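Local coordinates for aldehyde dehydrogenase (Listeria monocytogenes, PDB 3K9D), which probably oxidises or reduces aldehyde or oxo groups with NAD or NADP as the cofactor, at residues Q308-L313 with K342-L347; N16-A21 with D184-H189; L375-H378 with I384-E387; Y48-K53 with V155-E160; T330-K335 with C359-D364. All coordinates share one frame; numbering follows the deposited sequence.

The five contacts fall into two groups, one around each of the two large sheets of the chain, the mixed sheet and the parallel sheet. Interactions 2 and 4 join helices that flank the mixed sheet; their centres lie 24 Å apart, and interaction 4 is nested in the loop that interaction 2 closes. Interactions 1, 3 and 5 belong to the parallel sheet built from strands such as 346-352 and 374-378. Interactions 3 and 5 meet directly, L375 CD1 resting 3.6 Å from S362 CB, whereas the centres of interactions 1 and 5 are 22 Å apart. Between the groups, centres are separated by at least 31 Å, as for interactions 1 and 4. Interactions 2 and 5 lie on opposite sides of the chain's centre.

Interaction 1: Q308-L313 with K342-L347; sequences QHIANL and KLAPIL
I310 reaches out from helix 307-313 and meets A344, P345 and I346, which lead into and begin strand 346-352. Its CB is directed at the other segment, and from there the side chain divides. CG1 lies anti to the carbonyl carbon (chi1 -66°) and carries the longer arm onward; chi2 of 159° keeps that arm extended, so that CD1 ends in the angle between two residues. There CD1 is 3.9 Å from the methyl CB of A344 and equally 3.9 Å from CD of the P345 ring, with CG of the same ring a little farther away. The shorter branch, CG2, is anti to the backbone N and approaches CD1 of I346 at 4.2 Å. The longer arm thus serves A344 and P345, and the shorter one I346. The single methyl of A344 offers a small apolar surface to the tip, and P345, the centre of an inverse gamma turn, offers the CD and CG carbons of a rigid ring. No hydrogen bond crosses the contact, and all four touching residues are buried. L287 of helix 281-291 packs against both I310 and I346, extending the apolar cluster. The arrangement is that of an alpha/beta fold, in which a short helix packs on the entrance to a strand of a parallel sheet.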
# COMPACT_ATOMS: atom_id res chain seq x y z
N GLN A 308 26.13 4.41 31.66
CA GLN A 308 27.41 3.98 32.21
C GLN A 308 28.14 3.07 31.23
O GLN A 308 29.32 3.26 31.01
CB GLN A 308 27.22 3.28 33.57
CG GLN A 308 26.86 4.23 34.71
CD GLN A 308 27.83 5.39 34.82
OE1 GLN A 308 29.05 5.20 34.84
NE2 GLN A 308 27.29 6.60 34.87
N HIS A 309 27.42 2.11 30.65
CA HIS A 309 27.97 1.14 29.70
C HIS A 309 28.62 1.83 28.49
O HIS A 309 29.76 1.51 28.12
CB HIS A 309 26.88 0.18 29.24
CG HIS A 309 27.35 -0.91 28.32
ND1 HIS A 309 27.69 -2.17 28.77
CD2 HIS A 309 27.52 -0.94 26.98
CE1 HIS A 309 28.06 -2.92 27.75
NE2 HIS A 309 27.97 -2.19 26.65
N ILE A 310 27.88 2.77 27.91
CA ILE A 310 28.31 3.59 26.77
C ILE A 310 29.50 4.48 27.14
O ILE A 310 30.47 4.59 26.37
CB ILE A 310 27.14 4.47 26.24
CG1 ILE A 310 26.03 3.60 25.66
CG2 ILE A 310 27.63 5.48 25.20
CD1 ILE A 310 24.68 4.29 25.59
N ALA A 311 29.43 5.07 28.32
CA ALA A 311 30.49 5.92 28.83
C ALA A 311 31.78 5.14 28.94
O ALA A 311 32.82 5.63 28.53
CB ALA A 311 30.10 6.53 30.17
N ASN A 312 31.71 3.92 29.46
CA ASN A 312 32.85 3.03 29.56
C ASN A 312 33.42 2.66 28.19
O ASN A 312 34.63 2.69 28.00
CB ASN A 312 32.49 1.74 30.31
CG ASN A 312 32.37 1.95 31.82
OD1 ASN A 312 32.80 2.98 32.36
ND2 ASN A 312 31.79 0.96 32.51
N LEU A 313 32.53 2.32 27.25
CA LEU A 313 32.92 1.98 25.88
C LEU A 313 33.66 3.13 25.18
O LEU A 313 34.66 2.91 24.48
CB LEU A 313 31.69 1.55 25.06
CG LEU A 313 31.14 0.14 25.28
CD1 LEU A 313 29.80 -0.01 24.56
CD2 LEU A 313 32.13 -0.91 24.79
N LYS A 342 20.31 7.46 17.15
CA LYS A 342 21.10 6.83 18.19
C LYS A 342 20.10 6.13 19.07
O LYS A 342 19.35 6.77 19.81
CB LYS A 342 21.87 7.87 19.02
CG LYS A 342 22.62 8.91 18.21
CD LYS A 342 22.98 10.15 19.01
CE LYS A 342 21.79 11.03 19.37
NZ LYS A 342 21.05 11.70 18.26
N LEU A 343 20.04 4.81 18.96
CA LEU A 343 19.04 4.04 19.69
C LEU A 343 19.58 3.73 21.07
O LEU A 343 19.85 2.58 21.40
CB LEU A 343 18.69 2.76 18.93
CG LEU A 343 17.80 2.87 17.69
CD1 LEU A 343 17.60 1.48 17.08
CD2 LEU A 343 16.45 3.52 18.01
N ALA A 344 19.72 4.78 21.87
CA ALA A 344 20.50 4.78 23.11
C ALA A 344 20.18 6.08 23.85
O ALA A 344 19.78 7.06 23.20
CB ALA A 344 22.00 4.73 22.77
N PRO A 345 20.38 6.12 25.19
CA PRO A 345 20.12 7.34 25.98
C PRO A 345 21.13 8.47 25.68
O PRO A 345 21.85 8.96 26.57
CB PRO A 345 20.23 6.84 27.44
CG PRO A 345 21.20 5.69 27.36
CD PRO A 345 20.85 5.01 26.04
N ILE A 346 21.18 8.86 24.41
CA ILE A 346 22.04 9.93 23.93
C ILE A 346 21.20 10.93 23.14
O ILE A 346 20.45 10.54 22.24
CB ILE A 346 23.20 9.40 23.00
CG1 ILE A 346 23.95 8.24 23.65
CG2 ILE A 346 24.17 10.56 22.62
CD1 ILE A 346 24.95 7.53 22.74
N LEU A 347 21.38 12.22 23.44
CA LEU A 347 20.71 13.30 22.73
C LEU A 347 21.67 14.34 22.14
O LEU A 347 22.68 14.67 22.76
CB LEU A 347 19.75 14.04 23.67
CG LEU A 347 18.49 13.31 24.12
CD1 LEU A 347 17.88 14.05 25.29
CD2 LEU A 347 17.49 13.13 22.96

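Interaction 2: N16-A21 with D184-H189; sequences NLIESA and DQLMKH
Two helices that flank the mixed sheet meet here: helix 6-28, near the N-terminus, and the C-terminal end of helix 180-188, where H189 is the first residue to leave helical geometry. I18 carries the contact for its helix, fitting between L186 and H189. With CG1 anti to the carbonyl carbon (chi1 -74°), the ethyl arm runs forward, and its CD1 comes to 3.6 Å from CB of H189 and 3.8 Å from CD1 of L186. The leucine leaves its backbone obliquely to the contact, but its end swings nearer, so a methyl branch, rather than the stem, does the touching. The other branch of I18 lies over the imidazole: CG2 is 4.1 Å from the centroid of the H189 ring, 27° off the ring normal, a CH-pi contact over the face. At the edge of the same ring, in its plane, lies CD of Q185, one helical turn earlier. The polar atoms are engaged beyond the pair of segments, H189 ND1 with the backbone N of D191 and Q185 OE1 with NE of R15. V140 of strand 138-143 packs against L186 as well as L17 and A21, joining both helices to the sheet. Isoleucine suits its place because CD1 can lie between L186 and the CB and CG end of H189 while CG2 sits over the ring face near ND1 and CE1. The chemistry is therefore dispersive: no hydrogen bond links the segments, and the bond from D191 N to ND1 probably fixes the ring rotation that presents a face to I18.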
# COMPACT_ATOMS: atom_id res chain seq x y z
N ASN A 16 8.06 -24.75 3.72
CA ASN A 16 7.16 -25.59 4.53
C ASN A 16 6.24 -24.74 5.41
O ASN A 16 5.03 -24.94 5.43
CB ASN A 16 7.94 -26.58 5.40
CG ASN A 16 8.74 -27.58 4.59
OD1 ASN A 16 8.40 -27.90 3.46
ND2 ASN A 16 9.82 -28.09 5.18
N LEU A 17 6.83 -23.77 6.10
CA LEU A 17 6.11 -22.82 6.94
C LEU A 17 5.06 -21.99 6.20
O LEU A 17 3.96 -21.79 6.70
CB LEU A 17 7.11 -21.89 7.66
CG LEU A 17 8.01 -22.54 8.72
CD1 LEU A 17 9.06 -21.56 9.22
CD2 LEU A 17 7.20 -23.08 9.88
N ILE A 18 5.41 -21.49 5.01
CA ILE A 18 4.46 -20.77 4.16
C ILE A 18 3.29 -21.68 3.70
O ILE A 18 2.12 -21.28 3.78
CB ILE A 18 5.19 -20.10 2.97
CG1 ILE A 18 5.97 -18.88 3.45
CG2 ILE A 18 4.21 -19.70 1.85
CD1 ILE A 18 6.99 -18.42 2.46
N GLU A 19 3.63 -22.90 3.29
CA GLU A 19 2.66 -23.93 2.88
C GLU A 19 1.60 -24.26 3.96
O GLU A 19 0.41 -24.38 3.65
CB GLU A 19 3.41 -25.20 2.48
CG GLU A 19 2.60 -26.26 1.75
CD GLU A 19 3.33 -27.59 1.65
OE1 GLU A 19 3.78 -28.11 2.69
OE2 GLU A 19 3.45 -28.12 0.52
N SER A 20 2.06 -24.42 5.20
CA SER A 20 1.18 -24.67 6.34
C SER A 20 0.34 -23.44 6.65
O SER A 20 -0.85 -23.56 6.92
CB SER A 20 2.00 -25.04 7.59
OG SER A 20 2.56 -26.33 7.47
N ALA A 21 0.97 -22.27 6.61
CA ALA A 21 0.27 -21.02 6.85
C ALA A 21 -0.79 -20.74 5.78
O ALA A 21 -1.84 -20.18 6.09
CB ALA A 21 1.25 -19.87 6.94
N ASP A 184 15.00 -14.06 2.55
CA ASP A 184 14.78 -13.72 1.13
C ASP A 184 13.66 -14.58 0.52
O ASP A 184 12.84 -14.08 -0.25
CB ASP A 184 16.05 -13.91 0.31
CG ASP A 184 15.88 -13.45 -1.14
OD1 ASP A 184 15.73 -12.24 -1.35
OD2 ASP A 184 15.88 -14.30 -2.05
N GLN A 185 13.66 -15.87 0.85
CA GLN A 185 12.65 -16.80 0.36
C GLN A 185 11.29 -16.44 0.94
O GLN A 185 10.29 -16.45 0.22
CB GLN A 185 13.04 -18.27 0.68
CG GLN A 185 11.99 -19.34 0.32
CD GLN A 185 11.66 -19.41 -1.19
OE1 GLN A 185 12.18 -20.25 -1.90
NE2 GLN A 185 10.77 -18.54 -1.65
N LEU A 186 11.25 -16.08 2.22
CA LEU A 186 10.00 -15.64 2.87
C LEU A 186 9.39 -14.43 2.20
O LEU A 186 8.18 -14.38 1.99
CB LEU A 186 10.20 -15.37 4.36
CG LEU A 186 8.98 -14.86 5.15
CD1 LEU A 186 7.83 -15.91 5.22
CD2 LEU A 186 9.35 -14.43 6.56
N MET A 187 10.23 -13.45 1.87
CA MET A 187 9.77 -12.23 1.26
C MET A 187 9.36 -12.45 -0.20
O MET A 187 8.35 -11.91 -0.63
CB MET A 187 10.84 -11.11 1.35
CG MET A 187 11.11 -10.56 2.76
SD MET A 187 12.27 -9.16 2.77
CE MET A 187 13.69 -9.88 1.94
N LYS A 188 10.16 -13.22 -0.95
CA LYS A 188 9.94 -13.41 -2.41
C LYS A 188 8.85 -14.41 -2.80
O LYS A 188 8.30 -14.33 -3.91
CB LYS A 188 11.25 -13.78 -3.14
CG LYS A 188 12.20 -12.59 -3.36
CD LYS A 188 13.47 -13.00 -4.10
CE LYS A 188 14.43 -11.82 -4.31
NZ LYS A 188 14.04 -10.91 -5.43
N HIS A 189 8.54 -15.35 -1.91
CA HIS A 189 7.55 -16.41 -2.18
C HIS A 189 6.21 -15.92 -2.71
O HIS A 189 5.69 -14.89 -2.27
CB HIS A 189 7.31 -17.25 -0.93
CG HIS A 189 6.99 -18.68 -1.24
ND1 HIS A 189 5.72 -19.11 -1.56
CD2 HIS A 189 7.77 -19.78 -1.28
CE1 HIS A 189 5.73 -20.41 -1.78
NE2 HIS A 189 6.97 -20.84 -1.62

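Interaction 3: L375-H378 with I384-E387; sequences LIIH and IIRE
I377 of strand 374-378 points its side chain at helix 382-391 and touches two successive residues there, I384 and I385. Its chain is fully extended, CG1 lying anti to the backbone N (chi1 -171°) and chi2 of 178° continuing the line, so that the single methyl CD1 makes both approaches: 4.3 Å to CG1 of I385 and 4.4 Å to CG2 of I384. The two helix residues adopt a different shape, each with CG1 anti to the carbonyl carbon. In I384 this puts the short branch CG2, not the ethyl tip, against the strand; in I385 the stem carbon CG1 does the touching, while CD1 reaches past it. Both distances are loose van der Waals separations, and no polar atom takes part. Beta-branched I377 is at home in an extended strand and long enough to bridge the space between the strand and the helix, while I384 and I385 give the helix a bulky apolar side toward the strand. Strand 374-378, helix 382-391 and strand 396-399 form a beta-alpha-beta unit, and V399 of the last strand packs against both I377 and I385. W355 of helix 355-368 lies beside I384, while R386 forms a salt bridge with E96 of the second subunit.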
# COMPACT_ATOMS: atom_id res chain seq x y z
N LEU A 375 8.32 13.60 14.86
CA LEU A 375 8.87 14.82 15.44
C LEU A 375 8.00 15.11 16.68
O LEU A 375 6.82 14.80 16.69
CB LEU A 375 8.85 16.00 14.45
CG LEU A 375 9.32 17.38 14.92
CD1 LEU A 375 10.05 18.13 13.86
CD2 LEU A 375 8.15 18.23 15.42
N ILE A 376 8.61 15.67 17.72
CA ILE A 376 7.91 15.95 18.98
C ILE A 376 7.98 17.47 19.22
O ILE A 376 8.97 18.10 18.92
CB ILE A 376 8.51 15.15 20.18
CG1 ILE A 376 8.62 13.65 19.87
CG2 ILE A 376 7.70 15.38 21.47
CD1 ILE A 376 10.00 13.20 19.34
N ILE A 377 6.88 18.06 19.68
CA ILE A 377 6.87 19.47 20.03
C ILE A 377 6.20 19.67 21.39
O ILE A 377 5.16 19.05 21.69
CB ILE A 377 6.16 20.35 18.94
CG1 ILE A 377 6.37 21.85 19.24
CG2 ILE A 377 4.69 19.99 18.81
CD1 ILE A 377 5.77 22.84 18.22
N HIS A 378 6.81 20.52 22.21
CA HIS A 378 6.24 20.92 23.48
C HIS A 378 5.96 22.38 23.37
O HIS A 378 6.86 23.18 23.14
CB HIS A 378 7.19 20.60 24.64
CG HIS A 378 7.54 19.15 24.74
ND1 HIS A 378 6.85 18.26 25.53
CD2 HIS A 378 8.52 18.43 24.13
CE1 HIS A 378 7.39 17.06 25.41
NE2 HIS A 378 8.39 17.13 24.55
N ILE A 384 1.42 27.79 16.49
CA ILE A 384 2.76 27.31 16.10
C ILE A 384 2.69 25.81 15.82
O ILE A 384 3.27 25.33 14.83
CB ILE A 384 3.85 27.64 17.18
CG1 ILE A 384 4.07 29.15 17.26
CG2 ILE A 384 5.21 26.98 16.84
CD1 ILE A 384 5.00 29.58 18.35
N ILE A 385 1.98 25.10 16.69
CA ILE A 385 1.70 23.68 16.57
C ILE A 385 1.05 23.34 15.22
O ILE A 385 1.47 22.41 14.54
CB ILE A 385 0.82 23.14 17.72
CG1 ILE A 385 1.58 23.10 19.05
CG2 ILE A 385 0.31 21.73 17.39
CD1 ILE A 385 0.69 23.09 20.27
N ARG A 386 0.02 24.11 14.85
CA ARG A 386 -0.63 23.98 13.53
C ARG A 386 0.34 24.19 12.34
O ARG A 386 0.22 23.51 11.33
CB ARG A 386 -1.83 24.91 13.43
CG ARG A 386 -2.72 24.65 12.22
CD ARG A 386 -3.68 25.80 11.98
NE ARG A 386 -4.57 25.51 10.86
CZ ARG A 386 -5.68 24.77 10.93
NH1 ARG A 386 -6.05 24.22 12.08
NH2 ARG A 386 -6.41 24.59 9.83
N GLU A 387 1.28 25.13 12.48
CA GLU A 387 2.30 25.35 11.44
C GLU A 387 3.21 24.13 11.30
O GLU A 387 3.54 23.72 10.19
CB GLU A 387 3.15 26.59 11.76
CG GLU A 387 2.42 27.92 11.66
CD GLU A 387 2.56 28.59 10.29
OE1 GLU A 387 2.35 27.92 9.25
OE2 GLU A 387 2.87 29.80 10.26

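Interaction 4: Y48-K53 with V155-E160; sequences YGAREK and VRIISE
This is a surface contact between helices, made where the chain turns from helix 33-49 into helix 51-62 and lies alongside helix 148-164. A50, at the junction as the N-cap residue of the second helix, sets its methyl against I157: A50 CB and I157 CD1 are 3.9 Å apart. I157 has CG1 anti to the carbonyl carbon (chi1 -75°) and an extended chi2 of 171°, which carries CD1 out to the junction. Alanine fits because a small side chain lets the helix junction come close to the isoleucine. K53 passes over the same methyl, its CD 4.2 Å from I157 CD1, with all four side-chain torsions extended and carrying the ammonium group out to the exposed margin of the contact. There K53 NZ lies at the edge of the R156 guanidinium, near its plane, 4.4 Å from NH2. E153, a turn before I157, pairs through OE2 with K53 NZ and through OE1 with R156 NE, which probably offsets the repulsion of the like charges. R156 NH1 also pairs with OE1 of E160 at 2.9 Å, a salt bridge whose hydrogen bond is weak, bent to 120°. Within the first segment, R51 NH1 donates to Y48 O at 2.8 Å from above its carbonyl plane, opposite the backbone N of R51, while sitting over the centre of the Y48 ring. On the inner side of helix 148-164, I158 packs on I43 of helix 33-49 and, like V155, on V125 of helix 121-134; helix 67-85 lies beside Y48, R51 and E52.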
# COMPACT_ATOMS: atom_id res chain seq x y z
N TYR A 48 -0.03 -11.33 27.49
CA TYR A 48 -0.08 -10.62 28.77
C TYR A 48 0.42 -11.47 29.92
O TYR A 48 1.21 -11.00 30.72
CB TYR A 48 -1.50 -10.10 29.06
CG TYR A 48 -1.62 -9.28 30.33
CD1 TYR A 48 -1.02 -8.02 30.44
CD2 TYR A 48 -2.34 -9.76 31.43
CE1 TYR A 48 -1.14 -7.27 31.61
CE2 TYR A 48 -2.46 -9.02 32.60
CZ TYR A 48 -1.86 -7.78 32.68
OH TYR A 48 -1.98 -7.05 33.84
N GLY A 49 0.02 -12.74 29.97
CA GLY A 49 0.39 -13.63 31.08
C GLY A 49 1.88 -13.94 31.09
O GLY A 49 2.47 -14.08 32.15
N ALA A 50 2.48 -14.02 29.90
CA ALA A 50 3.91 -14.27 29.75
C ALA A 50 4.77 -12.99 29.73
O ALA A 50 5.96 -13.04 29.38
CB ALA A 50 4.16 -15.09 28.48
N ARG A 51 4.19 -11.85 30.11
CA ARG A 51 4.90 -10.56 30.06
C ARG A 51 6.29 -10.51 30.71
O ARG A 51 7.23 -9.99 30.12
CB ARG A 51 4.02 -9.40 30.58
CG ARG A 51 3.67 -9.43 32.07
CD ARG A 51 2.55 -8.44 32.35
NE ARG A 51 2.01 -8.50 33.71
CZ ARG A 51 1.07 -9.35 34.13
NH1 ARG A 51 0.57 -10.27 33.31
NH2 ARG A 51 0.67 -9.32 35.39
N GLU A 52 6.42 -11.08 31.90
CA GLU A 52 7.69 -11.09 32.63
C GLU A 52 8.68 -12.07 32.02
O GLU A 52 9.85 -11.72 31.81
CB GLU A 52 7.43 -11.42 34.11
CG GLU A 52 6.57 -10.37 34.82
CD GLU A 52 7.38 -9.21 35.39
OE1 GLU A 52 8.63 -9.24 35.31
OE2 GLU A 52 6.77 -8.27 35.93
N LYS A 53 8.21 -13.29 31.74
CA LYS A 53 8.98 -14.35 31.09
C LYS A 53 9.67 -13.91 29.80
O LYS A 53 10.88 -14.12 29.64
CB LYS A 53 8.09 -15.57 30.81
CG LYS A 53 8.82 -16.66 30.05
CD LYS A 53 8.10 -17.99 30.08
CE LYS A 53 9.04 -19.08 29.63
NZ LYS A 53 8.31 -20.34 29.32
N VAL A 155 6.34 -17.03 20.12
CA VAL A 155 5.56 -17.70 19.09
C VAL A 155 4.96 -19.00 19.64
O VAL A 155 3.76 -19.23 19.48
CB VAL A 155 6.38 -17.95 17.79
CG1 VAL A 155 5.65 -18.93 16.85
CG2 VAL A 155 6.65 -16.64 17.09
N ARG A 156 5.77 -19.81 20.31
CA ARG A 156 5.30 -21.05 20.93
C ARG A 156 4.11 -20.82 21.88
O ARG A 156 3.10 -21.54 21.81
CB ARG A 156 6.43 -21.75 21.68
CG ARG A 156 6.13 -23.23 22.03
CD ARG A 156 7.07 -23.76 23.09
NE ARG A 156 6.92 -23.07 24.38
CZ ARG A 156 6.05 -23.40 25.33
NH1 ARG A 156 5.22 -24.43 25.16
NH2 ARG A 156 6.00 -22.70 26.46
N ILE A 157 4.24 -19.81 22.74
CA ILE A 157 3.24 -19.49 23.77
C ILE A 157 1.90 -19.00 23.19
O ILE A 157 0.85 -19.53 23.55
CB ILE A 157 3.78 -18.48 24.83
CG1 ILE A 157 4.74 -19.19 25.80
CG2 ILE A 157 2.65 -17.82 25.63
CD1 ILE A 157 5.50 -18.25 26.73
N ILE A 158 1.94 -18.02 22.30
CA ILE A 158 0.68 -17.44 21.80
C ILE A 158 -0.03 -18.36 20.79
O ILE A 158 -1.25 -18.28 20.63
CB ILE A 158 0.87 -15.97 21.28
CG1 ILE A 158 1.69 -15.95 19.99
CG2 ILE A 158 1.48 -15.07 22.40
CD1 ILE A 158 2.03 -14.54 19.51
N SER A 159 0.76 -19.24 20.16
CA SER A 159 0.33 -20.21 19.17
C SER A 159 -0.52 -21.29 19.83
O SER A 159 -1.59 -21.63 19.35
CB SER A 159 1.55 -20.87 18.53
OG SER A 159 1.32 -21.22 17.18
N GLU A 160 -0.03 -21.82 20.95
CA GLU A 160 -0.73 -22.83 21.71
C GLU A 160 -2.06 -22.32 22.27
O GLU A 160 -3.04 -23.07 22.26
CB GLU A 160 0.16 -23.38 22.82
CG GLU A 160 1.25 -24.33 22.32
CD GLU A 160 2.27 -24.69 23.40
OE1 GLU A 160 3.35 -25.20 23.03
OE2 GLU A 160 2.00 -24.46 24.61

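Interaction 5: T330-K335 with C359-D364; sequences TKVGAK and CELSMD
V332 and D364, with L361 beside them, make nearly all of this contact between the loop after strand 324-328 and helix 355-368. V332 points at the helix; its CG1 turns to the D364 carbonyl, its CG2 to L361 and the D364 carboxylate. CG1, anti to the backbone N (chi1 180°), comes to 3.4 Å from the carbonyl oxygen D364 O. The other methyl, CG2, is anti to the carbonyl carbon and meets CD1 of L361 at 4.1 Å; it also lies 4.2 Å from OD2 of D364. D364 therefore meets the valine with both its backbone and its carboxylate, which lies beside CG2 at van der Waals distance. L361, one turn earlier, leaves its backbone at an angle to the contact, and chi1 of 170° carries its branch to the valine. Valine suits the site: it is compact enough for a loop lying close to a helix, and its fork reaches an apolar and a polar neighbour together. D364 O has its hydrogen bond from ND1 of H368, further along the helix, so the methyl approaches an oxygen already engaged. V332 also packs against I365 and H368 of helix 355-368, Y350 of strand 346-352 touches both V332 and L361, and K331 O is hydrogen-bonded to Y350 OH. The loop, helix 355-368 and strand 346-352 thus meet around V332 and Y350.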
# COMPACT_ATOMS: atom_id res chain seq x y z
N THR A 330 25.56 21.80 16.21
CA THR A 330 25.27 22.94 15.32
C THR A 330 24.99 22.51 13.86
O THR A 330 24.44 23.28 13.06
CB THR A 330 26.43 23.96 15.29
OG1 THR A 330 27.57 23.39 14.64
CG2 THR A 330 26.84 24.41 16.69
N LYS A 331 25.38 21.28 13.52
CA LYS A 331 25.40 20.80 12.14
C LYS A 331 24.44 19.62 11.93
O LYS A 331 24.01 18.97 12.88
CB LYS A 331 26.82 20.36 11.76
CG LYS A 331 27.80 21.50 11.57
CD LYS A 331 29.25 21.00 11.48
CE LYS A 331 29.61 20.53 10.07
NZ LYS A 331 31.06 20.17 9.96
N VAL A 332 24.13 19.37 10.66
CA VAL A 332 23.31 18.24 10.21
C VAL A 332 24.08 17.53 9.08
O VAL A 332 24.68 18.19 8.24
CB VAL A 332 21.92 18.74 9.71
CG1 VAL A 332 21.07 17.59 9.25
CG2 VAL A 332 21.18 19.50 10.79
N GLY A 333 24.07 16.20 9.04
CA GLY A 333 24.75 15.50 7.95
C GLY A 333 25.20 14.10 8.27
O GLY A 333 25.29 13.73 9.44
N ALA A 334 25.49 13.31 7.22
CA ALA A 334 25.88 11.90 7.39
C ALA A 334 27.14 11.73 8.25
O ALA A 334 27.27 10.75 8.99
CB ALA A 334 26.08 11.24 6.02
N LYS A 335 28.02 12.73 8.16
CA LYS A 335 29.29 12.81 8.90
C LYS A 335 29.12 13.39 10.31
O LYS A 335 30.10 13.62 11.02
CB LYS A 335 30.29 13.71 8.15
CG LYS A 335 30.24 13.71 6.61
CD LYS A 335 29.49 14.93 6.06
CE LYS A 335 28.22 14.54 5.31
NZ LYS A 335 28.52 13.85 4.01
N CYS A 359 11.76 25.20 13.15
CA CYS A 359 11.10 24.52 12.03
C CYS A 359 12.08 24.17 10.89
O CYS A 359 12.15 23.02 10.47
CB CYS A 359 9.96 25.38 11.51
SG CYS A 359 9.40 25.05 9.82
N GLU A 360 12.81 25.18 10.40
CA GLU A 360 13.76 25.03 9.29
C GLU A 360 14.86 24.05 9.64
O GLU A 360 15.27 23.21 8.81
CB GLU A 360 14.38 26.39 8.93
CG GLU A 360 13.42 27.39 8.26
CD GLU A 360 12.99 26.97 6.85
OE1 GLU A 360 13.82 26.43 6.09
OE2 GLU A 360 11.81 27.18 6.51
N LEU A 361 15.35 24.16 10.87
CA LEU A 361 16.34 23.23 11.37
C LEU A 361 15.76 21.83 11.44
O LEU A 361 16.40 20.88 10.99
CB LEU A 361 16.87 23.67 12.74
CG LEU A 361 17.75 22.67 13.49
CD1 LEU A 361 19.06 22.39 12.77
CD2 LEU A 361 18.01 23.20 14.86
N SER A 362 14.55 21.70 11.97
CA SER A 362 13.89 20.38 12.11
C SER A 362 13.72 19.70 10.75
O SER A 362 14.05 18.53 10.61
CB SER A 362 12.55 20.50 12.80
OG SER A 362 12.69 20.95 14.14
N MET A 363 13.24 20.46 9.76
CA MET A 363 13.12 19.97 8.37
C MET A 363 14.47 19.51 7.80
O MET A 363 14.54 18.45 7.17
CB MET A 363 12.49 21.03 7.44
CG MET A 363 11.05 21.40 7.78
SD MET A 363 10.19 22.50 6.61
CE MET A 363 11.28 23.90 6.56
N ASP A 364 15.53 20.28 8.07
CA ASP A 364 16.92 19.96 7.64
C ASP A 364 17.45 18.66 8.25
O ASP A 364 18.09 17.85 7.56
CB ASP A 364 17.87 21.13 7.99
CG ASP A 364 19.12 21.16 7.11
OD1 ASP A 364 19.13 20.52 6.04
OD2 ASP A 364 20.10 21.84 7.48